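Local structure of 2-methyl-3-hydroxypyridine-5-carboxylic acid oxygenase (Mesorhizobium loti, 3ALJ) at residues 206-211 with 245-250; 85-90 with 202-207; 30-35 with 118-123; 64-69 with 111-116. The protein catalyses, as an FAD-dependent oxygenase, the oxygenation of 2-methyl-3-hydroxypyridine-5-carboxylic acid, a reaction that in this enzyme class opens the pyridine ring. All blocks are in the same frame, centred on the assembly; numbering follows the deposited sequence. Where two conformers were deposited one is given.

Contact 1: 206-211 with 245-250; sequences WPRVQR and WVEMFP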
# COMPACT_ATOMS: atom_id res chain seq x y z
N TRP A 206 -22.44 17.92 -3.58
CA TRP A 206 -23.02 19.18 -3.97
C TRP A 206 -22.18 20.25 -3.35
O TRP A 206 -21.77 20.09 -2.21
CB TRP A 206 -24.53 19.25 -3.48
CG TRP A 206 -25.17 20.58 -3.81
CD1 TRP A 206 -25.89 20.83 -4.97
CD2 TRP A 206 -25.03 21.81 -3.12
NE1 TRP A 206 -26.27 22.13 -4.94
CE2 TRP A 206 -25.73 22.79 -3.89
CE3 TRP A 206 -24.47 22.17 -1.94
CZ2 TRP A 206 -25.87 24.11 -3.46
CZ3 TRP A 206 -24.56 23.56 -1.50
CH2 TRP A 206 -25.24 24.49 -2.32
N PRO A 207 -21.92 21.38 -4.02
CA PRO A 207 -22.39 21.77 -5.36
C PRO A 207 -21.52 21.15 -6.46
O PRO A 207 -21.93 21.22 -7.62
CB PRO A 207 -22.24 23.31 -5.34
CG PRO A 207 -21.02 23.56 -4.43
CD PRO A 207 -21.21 22.48 -3.31
N ARG A 208 -20.39 20.49 -6.07
CA ARG A 208 -19.73 19.61 -7.04
C ARG A 208 -19.11 18.46 -6.29
O ARG A 208 -19.13 18.40 -5.07
CB ARG A 208 -18.56 20.31 -7.75
CG ARG A 208 -18.93 21.69 -8.32
CD ARG A 208 -17.74 22.49 -8.75
NE ARG A 208 -16.84 22.78 -7.64
CZ ARG A 208 -16.75 23.94 -7.02
NH1 ARG A 208 -17.63 24.88 -7.41
NH2 ARG A 208 -15.85 24.16 -6.05
N VAL A 209 -18.64 17.46 -7.07
CA VAL A 209 -18.14 16.19 -6.51
C VAL A 209 -16.69 16.49 -6.19
O VAL A 209 -15.80 16.51 -7.11
CB VAL A 209 -18.33 15.06 -7.52
CG1 VAL A 209 -17.82 13.82 -6.96
CG2 VAL A 209 -19.89 14.91 -7.80
N GLN A 210 -16.38 16.64 -4.91
CA GLN A 210 -15.02 16.90 -4.46
C GLN A 210 -14.91 16.31 -3.07
O GLN A 210 -15.79 16.56 -2.22
CB GLN A 210 -14.57 18.40 -4.37
CG GLN A 210 -14.39 19.01 -5.78
CD GLN A 210 -13.99 20.48 -5.69
OE1 GLN A 210 -14.60 21.24 -6.42
NE2 GLN A 210 -13.00 20.89 -4.98
N ARG A 211 -13.80 15.66 -2.80
CA ARG A 211 -13.54 15.04 -1.49
C ARG A 211 -12.13 15.32 -1.12
O ARG A 211 -11.21 15.23 -1.98
CB ARG A 211 -13.81 13.53 -1.69
CG ARG A 211 -13.35 12.62 -0.50
CD ARG A 211 -13.47 11.19 -1.00
NE ARG A 211 -13.08 10.22 0.03
CZ ARG A 211 -12.85 8.93 -0.21
NH1 ARG A 211 -12.53 8.08 0.81
NH2 ARG A 211 -12.91 8.43 -1.48
N TRP A 245 -10.53 24.25 -4.57
CA TRP A 245 -10.37 23.44 -3.34
C TRP A 245 -10.68 24.29 -2.12
O TRP A 245 -11.42 23.86 -1.20
CB TRP A 245 -8.98 22.79 -3.24
CG TRP A 245 -8.85 21.63 -4.27
CD1 TRP A 245 -8.26 21.65 -5.48
CD2 TRP A 245 -9.57 20.39 -4.23
NE1 TRP A 245 -8.45 20.48 -6.17
CE2 TRP A 245 -9.32 19.70 -5.43
CE3 TRP A 245 -10.37 19.76 -3.26
CZ2 TRP A 245 -9.82 18.45 -5.67
CZ3 TRP A 245 -10.86 18.51 -3.50
CH2 TRP A 245 -10.63 17.86 -4.68
N VAL A 246 -10.19 25.54 -2.08
CA VAL A 246 -10.55 26.40 -0.94
C VAL A 246 -12.07 26.69 -0.91
O VAL A 246 -12.69 26.73 0.23
CB VAL A 246 -9.71 27.70 -0.99
CG1 VAL A 246 -10.24 28.76 0.10
CG2 VAL A 246 -8.25 27.39 -0.75
N GLU A 247 -12.73 26.81 -2.07
CA GLU A 247 -14.18 27.09 -2.06
C GLU A 247 -14.94 25.99 -1.29
O GLU A 247 -15.88 26.32 -0.55
CB GLU A 247 -14.73 27.21 -3.47
CG GLU A 247 -16.26 27.36 -3.45
CD GLU A 247 -16.88 27.53 -4.85
OE1 GLU A 247 -16.42 26.85 -5.84
OE2 GLU A 247 -17.84 28.36 -4.92
N MET A 248 -14.57 24.72 -1.50
CA MET A 248 -15.37 23.65 -0.87
C MET A 248 -14.74 23.15 0.41
O MET A 248 -15.45 22.52 1.13
CB MET A 248 -15.73 22.51 -1.91
CG MET A 248 -17.17 22.84 -2.86
SD MET A 248 -17.15 21.57 -3.99
CE MET A 248 -17.88 20.39 -2.82
N PHE A 249 -13.54 23.57 0.75
CA PHE A 249 -12.89 23.17 2.01
C PHE A 249 -12.20 24.38 2.62
O PHE A 249 -10.98 24.39 2.86
CB PHE A 249 -11.87 22.06 1.76
CG PHE A 249 -12.49 20.87 1.01
CD1 PHE A 249 -12.59 20.87 -0.39
CD2 PHE A 249 -12.98 19.70 1.69
CE1 PHE A 249 -13.17 19.85 -1.09
CE2 PHE A 249 -13.56 18.61 0.97
CZ PHE A 249 -13.69 18.67 -0.42
N PRO A 250 -13.05 25.37 2.95
CA PRO A 250 -12.39 26.63 3.35
C PRO A 250 -11.67 26.55 4.64
O PRO A 250 -10.69 27.25 4.87
CB PRO A 250 -13.61 27.62 3.38
CG PRO A 250 -14.79 26.73 3.70
CD PRO A 250 -14.53 25.50 2.73

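Contact 2: 85-90 with 202-207; sequences WMHNKS and MWNFWP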
# COMPACT_ATOMS: atom_id res chain seq x y z
N TRP A 85 -16.97 13.19 7.19
CA TRP A 85 -17.97 14.28 6.94
C TRP A 85 -18.68 14.07 5.62
O TRP A 85 -18.07 13.64 4.65
CB TRP A 85 -17.29 15.65 6.89
CG TRP A 85 -16.66 16.11 8.19
CD1 TRP A 85 -16.63 15.49 9.39
CD2 TRP A 85 -15.91 17.38 8.30
NE1 TRP A 85 -15.93 16.30 10.29
CE2 TRP A 85 -15.49 17.46 9.67
CE3 TRP A 85 -15.58 18.41 7.38
CZ2 TRP A 85 -14.72 18.54 10.15
CZ3 TRP A 85 -14.81 19.53 7.89
CH2 TRP A 85 -14.37 19.53 9.22
N MET A 86 -19.93 14.50 5.57
CA MET A 86 -20.67 14.63 4.33
C MET A 86 -21.20 16.04 4.26
O MET A 86 -21.93 16.45 5.20
CB MET A 86 -21.86 13.66 4.27
CG MET A 86 -22.79 13.98 3.04
SD MET A 86 -21.91 13.93 1.41
CE MET A 86 -21.56 12.26 1.43
N HIS A 87 -20.83 16.84 3.28
CA HIS A 87 -21.32 18.24 3.21
C HIS A 87 -21.02 18.98 4.50
O HIS A 87 -21.87 19.75 5.00
CB HIS A 87 -22.80 18.29 2.76
CG HIS A 87 -23.05 17.66 1.42
ND1 HIS A 87 -22.26 17.87 0.28
CD2 HIS A 87 -24.02 16.81 1.05
CE1 HIS A 87 -22.74 17.11 -0.72
NE2 HIS A 87 -23.80 16.47 -0.28
N ASN A 88 -19.81 18.77 5.05
CA ASN A 88 -19.30 19.47 6.28
C ASN A 88 -20.00 19.05 7.54
O ASN A 88 -19.68 19.67 8.63
CB ASN A 88 -19.33 21.00 6.12
CG ASN A 88 -18.63 21.40 4.86
OD1 ASN A 88 -17.55 20.88 4.65
ND2 ASN A 88 -19.21 22.21 4.04
N LYS A 89 -20.88 18.04 7.52
CA LYS A 89 -21.56 17.55 8.75
C LYS A 89 -20.86 16.25 9.10
O LYS A 89 -20.66 15.35 8.31
CB LYS A 89 -23.02 17.26 8.42
CG LYS A 89 -23.79 16.59 9.57
CD LYS A 89 -23.79 17.53 10.86
CE LYS A 89 -24.86 16.90 11.77
NZ LYS A 89 -24.37 15.76 12.50
N SER A 90 -20.43 16.09 10.35
CA SER A 90 -19.84 14.86 10.83
C SER A 90 -20.88 13.81 10.89
O SER A 90 -21.89 13.96 11.63
CB SER A 90 -19.18 15.20 12.17
OG SER A 90 -18.51 13.99 12.62
N MET A 202 -13.55 13.95 4.10
CA MET A 202 -14.48 15.06 3.87
C MET A 202 -15.10 14.95 2.49
O MET A 202 -14.51 15.31 1.44
CB MET A 202 -13.73 16.40 3.94
CG MET A 202 -12.94 16.56 5.24
SD MET A 202 -11.79 17.93 5.07
CE MET A 202 -11.29 18.25 6.80
N TRP A 203 -16.31 14.37 2.44
CA TRP A 203 -17.01 14.13 1.15
C TRP A 203 -17.97 15.27 0.80
O TRP A 203 -18.62 15.92 1.70
CB TRP A 203 -17.93 12.93 1.32
CG TRP A 203 -17.16 11.59 1.32
CD1 TRP A 203 -16.49 10.99 2.35
CD2 TRP A 203 -17.08 10.70 0.21
NE1 TRP A 203 -16.03 9.76 1.91
CE2 TRP A 203 -16.37 9.56 0.60
CE3 TRP A 203 -17.52 10.77 -1.12
CZ2 TRP A 203 -16.08 8.50 -0.28
CZ3 TRP A 203 -17.26 9.71 -2.00
CH2 TRP A 203 -16.56 8.61 -1.59
N ASN A 204 -18.15 15.48 -0.51
CA ASN A 204 -19.23 16.33 -1.02
C ASN A 204 -19.65 15.79 -2.35
O ASN A 204 -18.79 15.40 -3.13
CB ASN A 204 -18.75 17.78 -1.27
CG ASN A 204 -18.26 18.45 -0.03
OD1 ASN A 204 -19.06 19.12 0.73
ND2 ASN A 204 -16.98 18.43 0.26
N PHE A 205 -20.96 15.83 -2.58
CA PHE A 205 -21.52 15.68 -3.95
C PHE A 205 -22.09 16.98 -4.45
O PHE A 205 -22.28 17.06 -5.67
CB PHE A 205 -22.56 14.57 -3.93
CG PHE A 205 -22.02 13.24 -3.49
CD1 PHE A 205 -21.00 12.62 -4.20
CD2 PHE A 205 -22.45 12.63 -2.36
CE1 PHE A 205 -20.49 11.32 -3.71
CE2 PHE A 205 -21.98 11.39 -1.93
CZ PHE A 205 -21.02 10.75 -2.62
N TRP A 206 -22.44 17.92 -3.58
CA TRP A 206 -23.02 19.18 -3.97
C TRP A 206 -22.18 20.25 -3.35
O TRP A 206 -21.77 20.09 -2.21
CB TRP A 206 -24.53 19.25 -3.48
CG TRP A 206 -25.17 20.58 -3.81
CD1 TRP A 206 -25.89 20.83 -4.97
CD2 TRP A 206 -25.03 21.81 -3.12
NE1 TRP A 206 -26.27 22.13 -4.94
CE2 TRP A 206 -25.73 22.79 -3.89
CE3 TRP A 206 -24.47 22.17 -1.94
CZ2 TRP A 206 -25.87 24.11 -3.46
CZ3 TRP A 206 -24.56 23.56 -1.50
CH2 TRP A 206 -25.24 24.49 -2.32
N PRO A 207 -21.92 21.38 -4.02
CA PRO A 207 -22.39 21.77 -5.36
C PRO A 207 -21.52 21.15 -6.46
O PRO A 207 -21.93 21.22 -7.62
CB PRO A 207 -22.24 23.31 -5.34
CG PRO A 207 -21.02 23.56 -4.43
CD PRO A 207 -21.21 22.48 -3.31
O HOH W 1 -17.52 17.48 3.83
O HOH W 2 -16.17 19.91 2.56

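Contact 3: 30-35 with 118-123; sequences LKQNGW and RALGVD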
# COMPACT_ATOMS: atom_id res chain seq x y z
N LEU A 30 12.75 -13.36 4.25
CA LEU A 30 13.53 -14.52 3.76
C LEU A 30 14.89 -14.41 4.37
O LEU A 30 15.43 -15.45 4.84
CB LEU A 30 13.56 -14.50 2.19
CG LEU A 30 12.23 -14.80 1.59
CD1 LEU A 30 12.34 -14.37 0.05
CD2 LEU A 30 11.82 -16.25 1.72
N LYS A 31 15.51 -13.22 4.42
CA LYS A 31 16.89 -13.09 4.99
C LYS A 31 16.87 -13.50 6.50
O LYS A 31 17.82 -14.16 6.96
CB LYS A 31 17.43 -11.66 4.79
CG LYS A 31 18.92 -11.42 5.17
CD LYS A 31 19.83 -12.15 4.10
CE LYS A 31 21.22 -11.76 4.66
NZ LYS A 31 22.26 -12.44 3.82
N GLN A 32 15.79 -13.18 7.20
CA GLN A 32 15.75 -13.55 8.66
C GLN A 32 15.66 -15.04 8.79
O GLN A 32 16.17 -15.56 9.81
CB GLN A 32 14.49 -12.91 9.31
CG GLN A 32 14.62 -11.44 9.54
CD GLN A 32 13.41 -10.80 10.23
OE1 GLN A 32 13.56 -9.76 10.89
NE2 GLN A 32 12.22 -11.44 10.12
N ASN A 33 15.10 -15.74 7.83
CA ASN A 33 15.06 -17.19 7.86
C ASN A 33 16.31 -17.87 7.26
O ASN A 33 16.29 -19.12 7.08
CB ASN A 33 13.83 -17.63 7.08
CG ASN A 33 12.52 -17.35 7.86
OD1 ASN A 33 11.36 -17.49 7.32
ND2 ASN A 33 12.68 -17.11 9.16
N GLY A 34 17.33 -17.11 6.93
CA GLY A 34 18.62 -17.74 6.49
C GLY A 34 18.73 -17.86 4.98
O GLY A 34 19.74 -18.38 4.49
N TRP A 35 17.79 -17.32 4.19
CA TRP A 35 17.99 -17.28 2.71
C TRP A 35 19.11 -16.32 2.37
O TRP A 35 19.32 -15.27 2.97
CB TRP A 35 16.70 -16.83 2.01
CG TRP A 35 15.61 -17.79 2.04
CD1 TRP A 35 14.70 -18.12 3.08
CD2 TRP A 35 15.20 -18.56 0.92
NE1 TRP A 35 13.84 -19.03 2.66
CE2 TRP A 35 14.09 -19.35 1.32
CE3 TRP A 35 15.65 -18.66 -0.42
CZ2 TRP A 35 13.37 -20.24 0.46
CZ3 TRP A 35 14.94 -19.57 -1.24
CH2 TRP A 35 13.84 -20.35 -0.82
N ARG A 118 19.02 -3.39 4.86
CA ARG A 118 20.48 -3.11 4.83
C ARG A 118 21.06 -3.66 6.12
O ARG A 118 22.19 -4.30 6.03
CB ARG A 118 20.71 -1.65 4.68
CG ARG A 118 20.41 -1.18 3.33
CD ARG A 118 20.80 0.31 3.28
NE ARG A 118 20.70 0.89 1.94
CZ ARG A 118 20.37 2.17 1.68
NH1 ARG A 118 20.35 2.58 0.41
NH2 ARG A 118 20.14 3.08 2.63
N ALA A 119 20.43 -3.43 7.29
CA ALA A 119 20.98 -3.95 8.55
C ALA A 119 21.17 -5.46 8.48
O ALA A 119 22.11 -6.01 9.11
CB ALA A 119 20.14 -3.58 9.72
N LEU A 120 20.31 -6.24 7.79
CA LEU A 120 20.38 -7.65 7.72
C LEU A 120 21.35 -8.16 6.59
O LEU A 120 21.58 -9.36 6.52
CB LEU A 120 18.99 -8.23 7.46
CG LEU A 120 18.06 -8.14 8.67
CD1 LEU A 120 16.69 -8.46 8.15
CD2 LEU A 120 18.52 -9.20 9.69
N GLY A 121 21.88 -7.22 5.81
CA GLY A 121 22.75 -7.65 4.73
C GLY A 121 22.03 -8.18 3.51
O GLY A 121 22.60 -8.96 2.72
N VAL A 122 20.77 -7.79 3.25
CA VAL A 122 20.23 -8.11 1.93
C VAL A 122 21.01 -7.30 0.85
O VAL A 122 21.31 -6.10 0.99
CB VAL A 122 18.80 -7.62 1.89
CG1 VAL A 122 18.13 -7.73 0.56
CG2 VAL A 122 17.96 -8.41 2.89
N ASP A 123 21.35 -8.05 -0.22
CA ASP A 123 22.07 -7.41 -1.32
C ASP A 123 21.00 -6.69 -2.18
O ASP A 123 20.26 -7.35 -2.92
CB ASP A 123 22.72 -8.55 -2.09
CG ASP A 123 23.54 -8.10 -3.25
OD1 ASP A 123 23.51 -6.92 -3.60
OD2 ASP A 123 24.24 -9.00 -3.79

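Contact 4: 64-69 with 111-116; sequences EGLGAL and DALVNR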
# COMPACT_ATOMS: atom_id res chain seq x y z
N GLU A 64 6.31 -5.86 12.81
CA GLU A 64 6.88 -6.54 14.00
C GLU A 64 7.65 -7.76 13.64
O GLU A 64 8.73 -8.00 14.18
CB GLU A 64 5.66 -6.85 14.92
CG GLU A 64 6.12 -7.39 16.27
CD GLU A 64 4.90 -7.70 17.26
OE1 GLU A 64 5.22 -8.50 18.17
OE2 GLU A 64 3.80 -7.17 17.04
N GLY A 65 7.04 -8.63 12.81
CA GLY A 65 7.70 -9.88 12.33
C GLY A 65 8.98 -9.55 11.54
O GLY A 65 9.85 -10.41 11.50
N LEU A 66 9.09 -8.36 10.96
CA LEU A 66 10.30 -8.02 10.19
C LEU A 66 11.28 -7.28 11.06
O LEU A 66 12.33 -6.91 10.56
CB LEU A 66 9.88 -7.05 9.06
CG LEU A 66 8.90 -7.55 8.03
CD1 LEU A 66 8.81 -6.33 7.02
CD2 LEU A 66 9.49 -8.81 7.31
N GLY A 67 11.00 -6.98 12.36
CA GLY A 67 11.98 -6.15 13.12
C GLY A 67 12.06 -4.73 12.71
O GLY A 67 13.09 -4.04 12.89
N ALA A 68 10.94 -4.19 12.18
CA ALA A 68 10.89 -2.81 11.69
C ALA A 68 9.71 -1.99 12.28
O ALA A 68 9.52 -0.83 11.88
CB ALA A 68 10.83 -2.79 10.23
N LEU A 69 9.07 -2.50 13.27
CA LEU A 69 7.89 -1.83 13.81
C LEU A 69 8.32 -0.54 14.54
O LEU A 69 7.67 0.47 14.35
CB LEU A 69 7.12 -2.75 14.76
CG LEU A 69 5.92 -2.06 15.46
CD1 LEU A 69 4.87 -1.71 14.37
CD2 LEU A 69 5.33 -3.04 16.53
N ASP A 111 11.61 3.90 3.98
CA ASP A 111 12.96 4.04 4.51
C ASP A 111 13.16 3.10 5.68
O ASP A 111 14.21 2.41 5.76
CB ASP A 111 13.25 5.52 4.90
CG ASP A 111 13.42 6.44 3.69
OD1 ASP A 111 13.29 6.06 2.48
OD2 ASP A 111 13.48 7.65 4.14
N ALA A 112 12.11 2.82 6.50
CA ALA A 112 12.27 1.86 7.56
C ALA A 112 12.52 0.47 7.05
O ALA A 112 13.40 -0.23 7.60
CB ALA A 112 11.00 1.88 8.46
N LEU A 113 11.85 0.08 5.97
CA LEU A 113 12.14 -1.19 5.37
C LEU A 113 13.51 -1.29 4.72
O LEU A 113 14.14 -2.35 4.88
CB LEU A 113 11.00 -1.53 4.36
CG LEU A 113 9.60 -1.74 5.03
CD1 LEU A 113 8.56 -1.74 3.87
CD2 LEU A 113 9.54 -3.04 5.75
N VAL A 114 13.89 -0.24 3.96
CA VAL A 114 15.27 -0.31 3.38
C VAL A 114 16.26 -0.40 4.48
O VAL A 114 17.21 -1.25 4.34
CB VAL A 114 15.43 0.93 2.54
CG1 VAL A 114 16.92 1.06 2.12
CG2 VAL A 114 14.57 0.90 1.28
N ASN A 115 16.08 0.34 5.58
CA ASN A 115 17.14 0.38 6.68
C ASN A 115 17.22 -1.01 7.27
O ASN A 115 18.37 -1.46 7.55
CB ASN A 115 16.79 1.43 7.71
CG ASN A 115 17.00 2.91 7.19
OD1 ASN A 115 16.50 3.84 7.80
ND2 ASN A 115 17.69 3.08 6.09
N ARG A 116 16.11 -1.72 7.44
CA ARG A 116 16.14 -3.04 8.01
C ARG A 116 16.74 -4.04 7.06
O ARG A 116 17.54 -4.88 7.48
CB ARG A 116 14.68 -3.43 8.47
CG ARG A 116 14.54 -4.78 8.95
CD ARG A 116 15.44 -5.04 10.25
NE ARG A 116 15.11 -6.33 10.77
CZ ARG A 116 15.96 -6.99 11.59
NH1 ARG A 116 17.13 -6.42 11.97
NH2 ARG A 116 15.68 -8.18 12.00

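Contact 1: 206-211 with 245-250
R208 meets E247 end-on: NH1 and NH2 both donate to the single oxygen OE1, and R208 NH2 lies 2.8 Å from E247 OE1. The salt bridge is not flat. OE1 lies close to the guanidinium plane, but both nitrogens reach it from the same face of the carboxylate, whose plane is turned 37° from that of the guanidinium. Along its NE/NH2 edge the same guanidinium grips Q210 OE1 side-on, R208 NE to Q210 OE1 measuring 3.0 Å and nearly in line with the C=O. NH2 thus serves both acceptors. The bend of the arginine at chi3 (-62°) brings its end beside M248 SD, which approaches obliquely to 3.6 Å from R208 NH2. R208 has two conformers, and its contacts, told here for one of them, are less certain for it. Q210 NE2 donates to the backbone O of V244 while sitting over one face of the W245 indole, 3.3 Å from W245 CE3; the amide stands steeply on the ring, with planes 74° apart. M248 fills the middle of the contact. Its methyl CE approaches P207 CD at 4.0 Å, just after the cis W206-P207 peptide bond. Q210 O accepts a weak hydrogen bond from N204 ND2 and lies at the edge of the F249 ring, 3.5 Å from F249 CZ. The contact lays the last turn of helix 242-248 against the connection between strands 199-203 and 211-216, with W245 also packed on strand 221-228 and helix 253-260, and F249 on M202 of strand 199-203.

Contact 2: 85-90 with 202-207
The backbone N of H87 donates to W203 O, 2.9 Å away. Water 1 also lies 2.9 Å from W203 O and accepts from N88 N. The same residue's N, that of W203, donates to W85 O, two residues before H87, at 2.9 Å with an N-H...O angle of 163°. A second water spans the side chains, lying between N88 OD1 and N204 ND2. The backbone bonds join the parallel neighbours 82-86 and 199-203 in the mixed seven-stranded sheet of the FAD-dependent oxygenase; strand 82-86 then reverses into edge strand 89-94 through a type I' turn from M86 to K89, a beta hairpin. On one face of the sheet, W85 and M202 lie side by side and point the same way, W85 CE3 being 3.9 Å from M202 CG. The extended M202 chain carries its sulfur obliquely to the indole, 5.0 Å from the centroid of the six-membered ring, in a Met-aromatic contact. The indole also meets F251 edge-to-face, and W85 NE1 donates to E83. M86 occupies the other face, where bends at chi2 (58°) and chi3 (66°) curl the chain back over the neighbouring strand. This sets M86 CE 3.5 Å from F205 CE2 and also against CB of W203, with SD making a second oblique Met-aromatic contact to the F205 ring.

Contact 3: 30-35 with 118-123
K31 and L120 bury the most surface here, followed by Q32 and, close behind it, V122; K31 touches both L120 and V122 through its aliphatic chain. CG of K31 is anti to the backbone N (chi1 -173°) and the chain bends once, at chi2 (71°), which lays the methylenes along the turn that follows helix 106-119. CG of K31 rests on CB of L120, 3.9 Å away, and K31 CE comes within 3.1 Å of the backbone O of L120. The ammonium group lies 3.7 Å from G121 O, measured from K31 NZ. L120 also reaches across to the next residue of the opposite helix, setting its CD1 obliquely against CG of Q32. The root of the lysine slides past V122 in the opposite direction, K31 CB standing 3.8 Å from V122 CG2. Both segments turn here: G121 and G34, each with positive phi, end helices 106-119 and 21-32 in Schellman motifs, and the chain beyond V122 enters strand 123-125, beside strand 36-40 in the parallel part of a Rossmann-like sheet. No hydrogen bond joins the two segments, so the contact rests on packing of methylenes and methyls against one another and on a carbonyl, with the lysine charge near carbonyl oxygens probably contributing a mild electrostatic attraction.

Contact 4: 64-69 with 111-116
R116 reaches across to the turn after helix 57-65 and donates from NE to the backbone O of L66, 2.8 Å away, with an N-H...O angle of 153°. Its CG stands anti to the backbone N (chi1 174°), and a single bend at chi2 (63°) swings the remainder, extended through chi3, over the turn. The carbonyl oxygen meets the guanidinium at its edge, slightly out of its plane. The methylenes follow the same backbone, R116 CD lying 3.7 Å from G67 O. NH2 finds its partner in Q32 OE1, so the arginine ties a third segment to this turn. G67 has positive phi and ends helix 57-65 in a Schellman motif; its lack of a side chain leaves room for the arginine, while at the N-cap position of helix 69-73 A68 CB lies 4.3 Å from R116 CB. Deeper in, L66 and L113 cross obliquely, each with CG beside its backbone N and a nearly straight chi2, bringing L66 CD1 to 3.6 Å from L113 CD2. Helix 21-32 borders this leucine pair, I28 touching L66 while F21 and L24 touch L113; L63 of helix 57-65 also packs on L113, and helix 69-73 lies against A112.

The four contacts form two pairs on opposite sides of the chain's centre. Contacts 1 and 2, with centres 8 Å apart, share W206 and P207 and meet at N204, whose O lies 3.2 Å from Q210 N and whose CB packs on M248. Contacts 3 and 4, with centres 11 Å apart, both use helix 106-119 and are joined through Q32, which links R116 and the backbone O of G65. The pairs are well separated: nearest atoms of contacts 1 and 4 are about 23 Å apart. FAD lies between them, about 8 Å from the L113 side chain of contact 4 and about 9 Å from that of R211 in contact 1.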